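Local atomic coordinates of EST1E (Clostridium proteoclasticum, PDB entry 2WTM), a protein that probably hydrolyses feruloyl and other esters, acting as a promiscuous feruloyl esterase of a rumen bacterium, with the alpha/beta-hydrolase fold. Residues A[25-30]-A[56-61]; A[16-21]-A[51-56]; A[77-82]-A[174-179]; A[113-118]-A[183-188]; A[145-150]-A[161-166]. All blocks are in the same frame, centred on the assembly; numbering follows the deposited sequence.

Contact 1. Residues A[25-30]-A[56-61]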
# COMPACT_ATOMS: atom_id res chain seq x y z
N GLU A 25 -7.00 -4.62 35.25
CA GLU A 25 -8.16 -4.10 34.52
C GLU A 25 -7.77 -3.03 33.48
O GLU A 25 -8.53 -2.79 32.54
CB GLU A 25 -9.22 -3.55 35.49
CG GLU A 25 -8.77 -2.33 36.29
N LYS A 26 -6.64 -2.36 33.69
CA LYS A 26 -6.08 -1.40 32.74
C LYS A 26 -4.57 -1.62 32.61
O LYS A 26 -3.85 -1.77 33.61
CB LYS A 26 -6.36 0.04 33.17
CG LYS A 26 -7.77 0.54 32.88
CD LYS A 26 -7.88 0.99 31.41
CE LYS A 26 -9.08 1.86 31.18
NZ LYS A 26 -10.30 1.09 31.50
N CYS A 27 -4.07 -1.64 31.36
CA CYS A 27 -2.64 -1.72 31.15
C CYS A 27 -2.33 -1.32 29.70
O CYS A 27 -3.24 -1.30 28.86
CB CYS A 27 -2.12 -3.13 31.37
SG CYS A 27 -2.86 -4.41 30.39
N PRO A 28 -1.05 -0.99 29.45
CA PRO A 28 -0.64 -0.73 28.05
C PRO A 28 -0.64 -1.99 27.22
O PRO A 28 -0.66 -3.11 27.74
CB PRO A 28 0.78 -0.20 28.19
CG PRO A 28 0.96 0.13 29.65
CD PRO A 28 0.09 -0.85 30.37
N LEU A 29 -0.58 -1.85 25.89
CA LEU A 29 -0.60 -2.99 24.98
C LEU A 29 0.48 -2.74 23.90
O LEU A 29 0.53 -1.62 23.34
CB LEU A 29 -1.92 -3.08 24.27
CG LEU A 29 -1.96 -4.13 23.17
CD1 LEU A 29 -2.26 -5.39 23.76
CD2 LEU A 29 -2.99 -3.82 22.10
N CYS A 30 1.34 -3.72 23.66
CA CYS A 30 2.30 -3.63 22.55
C CYS A 30 1.94 -4.63 21.47
O CYS A 30 1.84 -5.82 21.70
CB CYS A 30 3.70 -3.85 22.98
SG CYS A 30 4.99 -3.54 21.79
N GLY A 56 4.33 -5.51 32.90
CA GLY A 56 2.98 -5.00 32.95
C GLY A 56 2.34 -4.52 31.66
O GLY A 56 1.39 -3.78 31.68
N VAL A 57 2.91 -4.99 30.57
CA VAL A 57 2.43 -4.62 29.20
C VAL A 57 1.84 -5.84 28.56
O VAL A 57 2.49 -6.85 28.35
CB VAL A 57 3.63 -3.96 28.38
CG1 VAL A 57 3.22 -3.63 26.92
CG2 VAL A 57 4.10 -2.69 29.03
N ALA A 58 0.56 -5.72 28.22
CA ALA A 58 -0.10 -6.77 27.44
C ALA A 58 0.53 -6.74 26.03
O ALA A 58 1.08 -5.74 25.60
CB ALA A 58 -1.52 -6.50 27.35
N THR A 59 0.43 -7.86 25.34
CA THR A 59 1.02 -7.97 24.00
C THR A 59 0.03 -8.57 23.06
O THR A 59 -0.77 -9.46 23.42
CB THR A 59 2.30 -8.79 24.03
OG1 THR A 59 2.06 -10.10 24.64
CG2 THR A 59 3.42 -8.00 24.77
N LEU A 60 0.11 -8.12 21.80
CA LEU A 60 -0.73 -8.69 20.75
C LEU A 60 0.23 -9.00 19.65
O LEU A 60 0.68 -8.10 18.90
CB LEU A 60 -1.86 -7.75 20.33
CG LEU A 60 -2.94 -8.17 19.30
CD1 LEU A 60 -3.66 -9.42 19.83
CD2 LEU A 60 -3.86 -7.04 19.10
N ARG A 61 0.61 -10.28 19.56
CA ARG A 61 1.39 -10.80 18.50
C ARG A 61 0.49 -11.16 17.34
O ARG A 61 -0.47 -11.92 17.53
CB ARG A 61 2.22 -12.03 18.94
CG ARG A 61 3.30 -11.81 20.00
CD ARG A 61 3.83 -13.11 20.52
NE ARG A 61 2.82 -13.79 21.34
CZ ARG A 61 2.79 -15.10 21.52
NH1 ARG A 61 3.63 -15.85 20.89
NH2 ARG A 61 1.92 -15.66 22.38
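Cys27 opens the pairing of segment 25-30 with segment 56-61. Its SG is tucked between its own N and C (chi1 56°), a turn that lays SG against Ala58 CB at 3.9 Å, while Cys27 CB rests on the carbonyl O of Gly56. The ring of Pro28 meets that same oxygen through CD, at 3.5 Å. Pro28 O then accepts the first bond between the strands, from Ala58 N at 2.9 Å; the bond is somewhat bent at the hydrogen, and the donor also stands above the carbonyl plane. From here strands 27-33 and 58-62 run parallel as neighbours in the central sheet of the alpha/beta-hydrolase fold, joined through helix 43-54 in a beta-alpha-beta crossover. Leu29 pairs with Ala58 on one face. With CG anti to the backbone N (chi1 172°), its CD1 reaches Ala58 CB at 3.8 Å and continues toward Leu60 CB. Cys30 faces the other way, together with Thr59. Its N gives the straightest of the three bonds, to Ala58 O at 2.8 Å (165° at the hydrogen), in the carbonyl plane. Cys30 CB lies 4.0 Å from Val57 CG1, which is anti to its own backbone N. Cys30 O in turn takes Leu60 N at 2.9 Å, from above its plane, and the CA of Thr59 adds a CA-H...O contact to the same oxygen.

Contact 2. Residues A[16-21]-A[51-56]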
# COMPACT_ATOMS: atom_id res chain seq x y z
N TYR A 16 -2.23 -13.50 19.04
CA TYR A 16 -2.13 -14.01 20.42
C TYR A 16 -2.18 -12.79 21.32
O TYR A 16 -1.32 -11.90 21.19
CB TYR A 16 -0.78 -14.75 20.67
CG TYR A 16 -0.57 -15.91 19.71
CD1 TYR A 16 -1.12 -17.17 19.96
CD2 TYR A 16 0.18 -15.76 18.57
CE1 TYR A 16 -0.92 -18.22 19.09
CE2 TYR A 16 0.38 -16.79 17.69
CZ TYR A 16 -0.18 -18.02 17.95
OH TYR A 16 0.04 -19.08 17.10
N LEU A 17 -3.14 -12.75 22.25
CA LEU A 17 -3.19 -11.71 23.25
C LEU A 17 -2.67 -12.31 24.55
O LEU A 17 -3.21 -13.34 25.03
CB LEU A 17 -4.63 -11.24 23.42
CG LEU A 17 -4.88 -10.20 24.51
CD1 LEU A 17 -4.08 -8.91 24.35
CD2 LEU A 17 -6.41 -9.91 24.55
N ASP A 18 -1.63 -11.70 25.10
CA ASP A 18 -1.08 -12.13 26.40
C ASP A 18 -1.11 -11.00 27.35
O ASP A 18 -0.67 -9.88 27.05
CB ASP A 18 0.34 -12.63 26.27
CG ASP A 18 0.42 -13.95 25.57
OD1 ASP A 18 0.30 -15.04 26.22
OD2 ASP A 18 0.59 -13.91 24.33
N MET A 19 -1.66 -11.27 28.54
CA MET A 19 -1.84 -10.26 29.56
C MET A 19 -0.76 -10.33 30.62
O MET A 19 -0.15 -11.38 30.80
CB MET A 19 -3.19 -10.43 30.25
CG MET A 19 -4.40 -10.28 29.31
SD MET A 19 -4.63 -8.66 28.55
CE MET A 19 -4.79 -7.54 29.84
N PRO A 20 -0.50 -9.22 31.31
CA PRO A 20 0.42 -9.32 32.46
C PRO A 20 -0.21 -10.25 33.48
O PRO A 20 -1.42 -10.38 33.50
CB PRO A 20 0.52 -7.90 32.97
CG PRO A 20 0.13 -7.06 31.86
CD PRO A 20 -0.90 -7.84 31.08
N LYS A 21 0.66 -10.92 34.24
CA LYS A 21 0.32 -12.02 35.17
C LYS A 21 -0.90 -11.74 35.99
O LYS A 21 -1.77 -12.61 36.20
CB LYS A 21 1.51 -12.22 36.14
N THR A 51 9.04 -10.67 28.12
CA THR A 51 9.57 -9.50 28.77
C THR A 51 8.57 -8.38 28.98
O THR A 51 8.46 -7.79 30.04
CB THR A 51 10.79 -8.96 27.98
OG1 THR A 51 11.82 -9.97 27.95
CG2 THR A 51 11.30 -7.71 28.58
N LEU A 52 7.81 -8.05 27.92
CA LEU A 52 6.81 -7.02 28.04
C LEU A 52 5.75 -7.38 29.07
O LEU A 52 5.38 -6.54 29.87
CB LEU A 52 6.24 -6.66 26.65
CG LEU A 52 7.28 -6.04 25.73
CD1 LEU A 52 6.78 -6.08 24.33
CD2 LEU A 52 7.51 -4.64 26.15
N ASN A 53 5.23 -8.59 29.01
CA ASN A 53 4.21 -9.01 29.96
C ASN A 53 4.75 -8.91 31.40
O ASN A 53 4.04 -8.54 32.29
CB ASN A 53 3.77 -10.47 29.71
CG ASN A 53 3.18 -10.76 28.32
OD1 ASN A 53 3.23 -11.90 27.91
ND2 ASN A 53 2.60 -9.77 27.65
N GLU A 54 6.01 -9.23 31.57
CA GLU A 54 6.64 -9.19 32.90
C GLU A 54 6.68 -7.80 33.52
O GLU A 54 6.56 -7.65 34.75
CB GLU A 54 7.97 -9.80 32.72
CG GLU A 54 8.73 -9.97 33.91
CD GLU A 54 9.87 -10.80 33.60
OE1 GLU A 54 10.96 -10.21 33.40
OE2 GLU A 54 9.63 -12.04 33.49
N ILE A 55 6.81 -6.73 32.72
CA ILE A 55 6.75 -5.38 33.24
C ILE A 55 5.36 -4.74 33.24
O ILE A 55 5.19 -3.58 33.54
CB ILE A 55 7.78 -4.45 32.54
CG1 ILE A 55 7.43 -4.28 31.03
CG2 ILE A 55 9.17 -5.00 32.69
CD1 ILE A 55 8.26 -3.23 30.34
N GLY A 56 4.33 -5.51 32.90
CA GLY A 56 2.98 -5.00 32.95
C GLY A 56 2.34 -4.52 31.66
O GLY A 56 1.39 -3.78 31.68
O HOH W 1 3.46 -10.21 34.27
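Asp18 and Asn53 cross obliquely, their carboxylate and amide planes 36° apart: the amide of Asn53 comes up against the CB and backbone O of Asp18, while the carboxylate turns away. Both have CG anti to the carbonyl carbon and beside the backbone N. For Asn53 (chi1 -59°) this swings the amide against the strand end, where OD1 touches Asp18 CB at 3.4 Å and ND2 comes 3.3 Å from Asp18 O. The carboxylate of Asp18 goes instead to a salt bridge between its OD2 and Arg61. The amide of Asn53 is gripped from several sides: OD1 accepts from Gln49 NE2, and ND2 donates to Val57 O and Thr59 OG1, so its rotation is well fixed and it ties the helix to the strand that follows. Pro20 covers the end of helix 43-54 with two ring atoms. Pro20 CB lies 3.6 Å from Asn53 O, and Pro20 CG presses on Gly56 C at 3.4 Å. Asn53 O has two donors, Gly56 N at 3.1 Å and a water at 2.7 Å. That water receives Lys21 N at 2.9 Å, bridging the two backbones. The helix end so covered is a Schellman motif: Gly56, at positive phi, is the C-prime residue, its N reaching back to Asn53 O while Val57 N reaches Leu52 O, just ahead of strand 58-62 in the alpha/beta-hydrolase crossover.

Contact 3. Residues A[77-82]-A[174-179]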
# COMPACT_ATOMS: atom_id res chain seq x y z
N HIS A 77 2.00 -12.21 -0.56
CA HIS A 77 2.13 -11.09 0.44
C HIS A 77 2.93 -9.97 -0.13
O HIS A 77 3.77 -10.16 -0.99
CB HIS A 77 2.73 -11.59 1.74
CG HIS A 77 4.20 -11.41 1.94
ND1 HIS A 77 5.13 -12.36 1.57
CD2 HIS A 77 4.90 -10.43 2.57
CE1 HIS A 77 6.34 -11.97 1.97
NE2 HIS A 77 6.24 -10.79 2.57
N THR A 78 2.64 -8.72 0.33
CA THR A 78 3.39 -7.55 -0.05
C THR A 78 3.35 -6.68 1.22
O THR A 78 2.55 -6.83 2.17
CB THR A 78 2.76 -6.72 -1.18
OG1 THR A 78 1.60 -6.02 -0.70
CG2 THR A 78 2.41 -7.56 -2.43
N LEU A 79 4.15 -5.65 1.22
CA LEU A 79 4.16 -4.67 2.33
C LEU A 79 2.86 -3.88 2.40
O LEU A 79 2.49 -3.41 3.48
CB LEU A 79 5.36 -3.70 2.21
CG LEU A 79 6.67 -4.37 2.59
CD1 LEU A 79 7.87 -3.51 2.14
CD2 LEU A 79 6.76 -4.68 4.01
N PHE A 80 2.18 -3.65 1.27
CA PHE A 80 0.85 -2.95 1.34
C PHE A 80 -0.12 -3.88 2.11
O PHE A 80 -0.89 -3.42 2.93
CB PHE A 80 0.29 -2.67 -0.02
CG PHE A 80 0.85 -1.47 -0.71
CD1 PHE A 80 1.83 -0.68 -0.20
CD2 PHE A 80 0.37 -1.19 -1.99
CE1 PHE A 80 2.34 0.41 -0.94
CE2 PHE A 80 0.85 -0.12 -2.71
CZ PHE A 80 1.84 0.66 -2.19
N LYS A 81 -0.11 -5.18 1.79
CA LYS A 81 -0.98 -6.09 2.56
C LYS A 81 -0.65 -6.09 4.04
O LYS A 81 -1.58 -6.03 4.88
CB LYS A 81 -0.94 -7.50 1.98
CG LYS A 81 -1.47 -7.52 0.55
CD LYS A 81 -1.62 -8.94 -0.04
CE LYS A 81 -1.94 -8.94 -1.57
NZ LYS A 81 -2.30 -10.33 -2.04
N TRP A 82 0.63 -6.22 4.38
CA TRP A 82 1.04 -6.15 5.75
C TRP A 82 0.62 -4.84 6.43
O TRP A 82 0.17 -4.84 7.59
CB TRP A 82 2.57 -6.36 5.91
CG TRP A 82 2.97 -7.80 5.83
CD1 TRP A 82 2.35 -8.84 5.16
CD2 TRP A 82 4.10 -8.37 6.53
NE1 TRP A 82 3.07 -10.04 5.42
CE2 TRP A 82 4.11 -9.76 6.28
CE3 TRP A 82 5.05 -7.84 7.41
CZ2 TRP A 82 5.08 -10.60 6.87
CZ3 TRP A 82 5.95 -8.64 8.01
CH2 TRP A 82 5.99 -10.01 7.74
N ARG A 174 7.38 -4.72 -6.85
CA ARG A 174 6.63 -3.56 -7.39
C ARG A 174 6.12 -2.64 -6.30
O ARG A 174 6.19 -1.44 -6.40
CB ARG A 174 5.52 -4.04 -8.28
CG ARG A 174 5.96 -4.89 -9.46
CD ARG A 174 4.89 -5.24 -10.39
NE ARG A 174 5.36 -6.09 -11.48
CZ ARG A 174 5.85 -5.64 -12.63
NH1 ARG A 174 5.91 -4.33 -12.84
NH2 ARG A 174 6.24 -6.47 -13.58
N VAL A 175 5.59 -3.25 -5.23
CA VAL A 175 5.09 -2.51 -4.09
C VAL A 175 6.23 -1.90 -3.28
O VAL A 175 6.22 -0.74 -2.90
CB VAL A 175 4.22 -3.42 -3.20
CG1 VAL A 175 3.96 -2.79 -1.87
CG2 VAL A 175 2.92 -3.78 -3.93
N ALA A 176 7.23 -2.69 -2.96
CA ALA A 176 8.32 -2.24 -2.12
C ALA A 176 9.02 -1.02 -2.70
O ALA A 176 9.45 -0.09 -1.98
CB ALA A 176 9.35 -3.34 -1.89
N GLN A 177 9.22 -1.07 -3.99
CA GLN A 177 9.90 0.03 -4.63
C GLN A 177 9.22 1.40 -4.40
O GLN A 177 9.89 2.46 -4.53
CB GLN A 177 9.97 -0.25 -6.14
CG GLN A 177 10.99 -1.30 -6.59
CD GLN A 177 11.06 -1.39 -8.10
OE1 GLN A 177 10.15 -0.98 -8.80
NE2 GLN A 177 12.15 -2.00 -8.60
N THR A 178 7.90 1.39 -4.11
CA THR A 178 7.16 2.67 -4.00
C THR A 178 7.41 3.37 -2.68
O THR A 178 7.05 4.53 -2.48
CB THR A 178 5.72 2.48 -4.19
OG1 THR A 178 5.11 1.89 -3.02
CG2 THR A 178 5.40 1.73 -5.50
N ILE A 179 7.92 2.65 -1.72
CA ILE A 179 7.92 3.11 -0.32
C ILE A 179 9.14 3.93 -0.03
O ILE A 179 10.28 3.49 -0.14
CB ILE A 179 7.84 1.93 0.64
CG1 ILE A 179 6.50 1.24 0.50
CG2 ILE A 179 7.93 2.35 2.14
CD1 ILE A 179 6.36 -0.06 1.14
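Val175 carries the most buried surface, and its two methyls do separate work. CG1, anti to the backbone N (chi1 167°), lies over one face of the Phe80 ring in a CH-pi contact, 3.6 Å from the ring centroid and 17° off its normal. CG2 instead meets Thr78 CB at 4.0 Å. Phe80, second in buried surface, has CG beside its backbone N; it lays its ring across Val175 and brings CZ to within 3.6 Å of Thr178 OG1. That hydroxyl is already committed, donating in the carbonyl plane to Val175 O at 2.9 Å, which also receives Thr178 N. Phe80 additionally stacks on Phe80 of the second subunit. Leu79, third, packs CD1 on Ile179 CD1 at 3.9 Å, with Ala176 CB nearby. Helix 79-93 starts here: Thr78 is its N-cap, OG1 accepting Lys81 N at 3.1 Å in an almost linear bond (172°). A core helix of the alpha/beta-hydrolase fold thus meets helix 171-176, part of the insertion between strands 125-131 and 192-197, where members of this superfamily commonly carry a cap, and the seam adjoins the dimer interface.

Contact 4. Residues A[113-118]-A[183-188]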
# COMPACT_ATOMS: atom_id res chain seq x y z
N SER A 113 7.98 -2.77 8.96
CA SER A 113 6.54 -2.60 8.91
C SER A 113 6.02 -1.68 10.04
O SER A 113 5.13 -0.81 9.83
CB SER A 113 5.89 -3.97 8.92
OG SER A 113 6.14 -4.68 7.72
N VAL A 114 6.50 -1.90 11.28
CA VAL A 114 6.17 -1.01 12.34
C VAL A 114 6.71 0.43 12.26
O VAL A 114 6.04 1.40 12.62
CB VAL A 114 6.30 -1.68 13.75
CG1 VAL A 114 5.38 -2.92 13.91
CG2 VAL A 114 7.71 -1.96 14.13
N MET A 115 7.92 0.56 11.69
CA MET A 115 8.35 1.92 11.36
C MET A 115 7.31 2.66 10.50
O MET A 115 7.01 3.81 10.71
CB MET A 115 9.71 1.91 10.70
CG MET A 115 10.85 1.40 11.64
SD MET A 115 12.41 1.07 10.80
CE MET A 115 12.88 2.68 10.15
N LEU A 116 6.83 1.98 9.47
CA LEU A 116 5.89 2.57 8.56
C LEU A 116 4.54 2.79 9.22
O LEU A 116 3.97 3.86 9.18
CB LEU A 116 5.73 1.69 7.30
CG LEU A 116 6.98 1.25 6.53
CD1 LEU A 116 6.71 0.32 5.29
CD2 LEU A 116 7.70 2.57 6.08
N ALA A 117 4.00 1.75 9.88
CA ALA A 117 2.69 1.79 10.47
C ALA A 117 2.67 2.82 11.66
O ALA A 117 1.70 3.50 11.86
CB ALA A 117 2.24 0.39 10.98
N ALA A 118 3.71 2.86 12.47
CA ALA A 118 3.81 3.85 13.57
C ALA A 118 3.65 5.30 13.08
O ALA A 118 2.95 6.15 13.63
CB ALA A 118 5.02 3.69 14.36
N ASP A 183 10.52 9.17 4.67
CA ASP A 183 9.33 10.01 4.94
C ASP A 183 8.67 9.58 6.26
O ASP A 183 8.23 10.40 7.08
CB ASP A 183 8.30 9.91 3.83
CG ASP A 183 8.68 10.62 2.59
OD1 ASP A 183 9.77 11.25 2.54
OD2 ASP A 183 7.90 10.49 1.64
N PHE A 184 8.56 8.27 6.41
CA PHE A 184 7.93 7.70 7.62
C PHE A 184 8.81 7.90 8.88
O PHE A 184 8.29 8.07 9.97
CB PHE A 184 7.64 6.17 7.47
CG PHE A 184 6.70 5.81 6.35
CD1 PHE A 184 5.43 5.45 6.62
CD2 PHE A 184 7.08 5.90 5.01
CE1 PHE A 184 4.54 5.06 5.62
CE2 PHE A 184 6.22 5.49 3.99
CZ PHE A 184 4.94 5.09 4.31
N VAL A 185 10.11 7.81 8.71
CA VAL A 185 11.03 8.10 9.82
C VAL A 185 10.83 9.56 10.27
O VAL A 185 10.71 9.86 11.47
CB VAL A 185 12.48 7.84 9.44
CG1 VAL A 185 13.45 8.35 10.48
CG2 VAL A 185 12.70 6.34 9.19
N ASP A 186 10.80 10.45 9.30
CA ASP A 186 10.61 11.85 9.64
C ASP A 186 9.31 12.16 10.36
O ASP A 186 9.23 13.14 11.15
CB ASP A 186 10.66 12.69 8.34
CG ASP A 186 12.06 13.01 7.90
OD1 ASP A 186 13.07 12.78 8.64
OD2 ASP A 186 12.14 13.52 6.75
N LYS A 187 8.26 11.41 10.07
CA LYS A 187 6.98 11.68 10.65
C LYS A 187 6.80 11.18 12.07
O LYS A 187 5.96 11.76 12.80
CB LYS A 187 5.87 11.17 9.77
CG LYS A 187 5.73 11.96 8.48
CD LYS A 187 5.48 13.44 8.72
CE LYS A 187 4.20 13.69 9.45
NZ LYS A 187 3.82 15.15 9.46
N TYR A 188 7.60 10.18 12.49
CA TYR A 188 7.36 9.61 13.82
C TYR A 188 8.42 10.16 14.75
O TYR A 188 9.56 9.72 14.74
CB TYR A 188 7.41 8.07 13.77
CG TYR A 188 6.97 7.48 15.11
CD1 TYR A 188 5.62 7.34 15.41
CD2 TYR A 188 7.92 7.11 16.08
CE1 TYR A 188 5.20 6.79 16.65
CE2 TYR A 188 7.51 6.61 17.29
CZ TYR A 188 6.16 6.46 17.55
OH TYR A 188 5.70 5.99 18.78
O HOH W 2 8.73 5.71 11.62
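Two helices of the alpha/beta-hydrolase fold cross here: helix 109-120, which follows the probable nucleophile elbow, and helix 181-187, which comes just ahead of strand 192-197. Their short segments cross at 58°, with the axes 8.6 Å apart at closest approach, and the fit is one of methyls against ring faces. The main bump is the Phe184 ring, lying in the angle between the Leu116 backbone and its CD2 methyl. Leu116 CD2 stands over one face of the ring in a CH-pi contact, 3.5 Å from the centroid and 17° off the normal. The same ring lies along the backbone of its partner, so that Phe184 CD1 comes to 3.3 Å from Leu116 O. Thr178 of the second subunit also packs against Phe184. Two residues on, Ala118 offers a methyl, and the ring of Tyr188, one turn after Phe184, lies over it: Ala118 CB is 3.7 Å above the Tyr188 ring plane, offset toward the rim, while Tyr188 CD1 lies 3.4 Å from Ala118 O. The phenol OH reaches past to Ile125 O. Met115 works alongside rather than across. Bent at chi3 (62°), it runs side by side with Val185, Met115 CE meeting Val185 CG2 at 3.8 Å. Between these apolar patches a single water joins the two backbones, giving one proton to Met115 O at 2.7 Å and the other to Phe184 O at 2.9 Å.

Contact 5. Residues A[145-150]-A[161-166]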
# COMPACT_ATOMS: atom_id res chain seq x y z
N GLU A 145 17.67 -5.56 -5.95
CA GLU A 145 17.91 -6.72 -5.13
C GLU A 145 16.83 -6.89 -4.04
O GLU A 145 16.23 -5.89 -3.57
CB GLU A 145 19.29 -6.64 -4.49
CG GLU A 145 19.50 -7.61 -3.35
CD GLU A 145 20.89 -7.54 -2.68
OE1 GLU A 145 21.81 -6.99 -3.33
OE2 GLU A 145 20.99 -8.00 -1.50
N LEU A 146 16.63 -8.12 -3.60
CA LEU A 146 15.80 -8.39 -2.46
C LEU A 146 16.44 -9.54 -1.70
O LEU A 146 16.47 -10.67 -2.20
CB LEU A 146 14.36 -8.79 -2.87
CG LEU A 146 13.46 -9.27 -1.70
CD1 LEU A 146 13.21 -8.12 -0.69
CD2 LEU A 146 12.18 -9.86 -2.25
N LEU A 147 16.92 -9.23 -0.52
CA LEU A 147 17.45 -10.23 0.42
C LEU A 147 18.47 -11.16 -0.28
O LEU A 147 18.34 -12.39 -0.20
CB LEU A 147 16.29 -11.02 1.02
CG LEU A 147 15.24 -10.29 1.84
CD1 LEU A 147 14.12 -11.21 2.37
CD2 LEU A 147 15.89 -9.51 3.02
N GLY A 148 19.39 -10.59 -1.04
CA GLY A 148 20.43 -11.36 -1.76
C GLY A 148 20.14 -11.78 -3.20
O GLY A 148 21.09 -12.05 -3.95
N LEU A 149 18.88 -11.81 -3.62
CA LEU A 149 18.56 -12.07 -5.01
C LEU A 149 18.69 -10.82 -5.80
O LEU A 149 18.12 -9.82 -5.39
CB LEU A 149 17.14 -12.59 -5.18
CG LEU A 149 16.82 -13.93 -4.59
CD1 LEU A 149 15.36 -14.30 -4.78
CD2 LEU A 149 17.62 -14.94 -5.26
N LYS A 150 19.35 -10.89 -6.95
CA LYS A 150 19.53 -9.75 -7.84
C LYS A 150 18.73 -9.88 -9.12
O LYS A 150 18.66 -10.94 -9.74
CB LYS A 150 21.03 -9.56 -8.15
CG LYS A 150 21.82 -9.30 -6.87
CD LYS A 150 23.12 -8.48 -7.13
CE LYS A 150 22.89 -6.90 -7.09
NZ LYS A 150 22.88 -6.22 -5.69
N ASP A 161 12.19 -17.41 -6.38
CA ASP A 161 12.07 -18.71 -5.70
C ASP A 161 13.30 -18.83 -4.81
O ASP A 161 14.44 -18.83 -5.29
CB ASP A 161 12.07 -19.87 -6.72
CG ASP A 161 10.75 -20.14 -7.34
OD1 ASP A 161 9.90 -19.20 -7.45
OD2 ASP A 161 10.41 -21.32 -7.57
N ALA A 162 13.10 -18.81 -3.49
CA ALA A 162 14.22 -18.83 -2.55
C ALA A 162 13.65 -19.12 -1.14
O ALA A 162 12.51 -19.58 -1.05
CB ALA A 162 14.98 -17.55 -2.61
N TRP A 163 14.47 -18.97 -0.12
CA TRP A 163 13.99 -19.05 1.30
C TRP A 163 13.39 -20.42 1.58
O TRP A 163 12.21 -20.60 1.90
CB TRP A 163 12.97 -17.90 1.54
CG TRP A 163 13.53 -16.62 1.03
CD1 TRP A 163 14.57 -15.99 1.49
CD2 TRP A 163 13.06 -15.85 -0.11
NE1 TRP A 163 14.86 -14.90 0.76
CE2 TRP A 163 13.93 -14.81 -0.26
CE3 TRP A 163 12.03 -16.02 -1.05
CZ2 TRP A 163 13.82 -13.85 -1.27
CZ3 TRP A 163 11.92 -15.06 -2.10
CH2 TRP A 163 12.77 -14.01 -2.18
N ASP A 164 14.21 -21.49 1.49
CA ASP A 164 13.66 -22.80 1.86
C ASP A 164 12.39 -23.27 1.21
O ASP A 164 11.44 -23.83 1.83
CB ASP A 164 13.47 -22.88 3.36
CG ASP A 164 14.63 -23.44 4.04
OD1 ASP A 164 15.78 -23.01 3.73
OD2 ASP A 164 14.36 -24.31 4.93
N GLY A 165 12.37 -23.14 -0.09
CA GLY A 165 11.32 -23.66 -0.87
C GLY A 165 10.06 -22.83 -1.02
O GLY A 165 9.02 -23.36 -1.39
N ARG A 166 10.25 -21.52 -0.84
CA ARG A 166 9.13 -20.59 -0.96
C ARG A 166 9.20 -19.92 -2.33
O ARG A 166 10.25 -19.90 -3.02
CB ARG A 166 9.25 -19.52 0.11
CG ARG A 166 8.88 -20.09 1.47
CD ARG A 166 9.13 -19.09 2.51
NE ARG A 166 8.63 -19.57 3.80
CZ ARG A 166 9.41 -20.16 4.69
NH1 ARG A 166 10.73 -20.28 4.51
NH2 ARG A 166 8.87 -20.58 5.85
O HOH W 3 17.70 -14.57 1.01
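A type I' turn from Leu146 to Leu149 closes the tight hairpin of strands 145-146 and 149-150, with Leu147 and Gly148 at positive phi, and it faces a second hairpin whose connection, Trp163 to Gly165, is also at positive phi throughout. Trp163 is the centre of the contact. Its indole has Ala162 CB 3.5 Å above its plane, over the ring centre, and Phe36 meets it edge-to-face. Three leucines of the first hairpin converge on the indole. Leu149 reaches it tip to tip, CD1 lying 3.7 Å from Trp163 CH2, and the same Leu149 methyl touches Ala162 CB at 3.9 Å. Leu146 crosses at about a right angle, its CD2 coming to 4.2 Å from Trp163 CH2. Leu147, also crossing squarely, brings CD1 near the pyrrole nitrogen of Trp163, NE1 (4.1 Å). Trp163 NE1 donates to a water at 2.9 Å, and that water gives a proton to Leu147 O at 2.6 Å. Within the first hairpin Lys150 NZ forms a salt bridge to Glu145 OE1 at 2.7 Å, on the anti lone pair, linking the first and last residues of the segment at the end of the hairpin away from the turn; in the second, Arg166 NH1 hydrogen-bonds to Trp163 O from above the carbonyl plane. No hydrogen bond links the segments directly: they meet through leucine and alanine carbons against the indole, and the water takes up N-H and carbonyl. Leu147 lies near the likely Ser-His-Asp triad and a phosphate, probably from the crystallisation liquor, so this apolar surface may flank the substrate pocket.

Contacts 1 and 2 form one neighbourhood, centres 6 Å apart: they share Gly56, alternate along the chain, and join the neighbouring strands 11-18, 58-62 and 27-33 to the end of helix 43-54. Contacts 3 and 4, centres 14 Å apart, also alternate and touch; both reach the second subunit. Contact 5 is nested inside the loops closed by contacts 3 and 4, its centre 16 Å from that of contact 3. It and the sheet region of contacts 1 and 2 lie on opposite sides of the chain's centre, 35 Å apart. The first two belong to the hydrolase core; contacts 3 to 5 involve residues 137-187, probably a cap beside the active site and dimer interface.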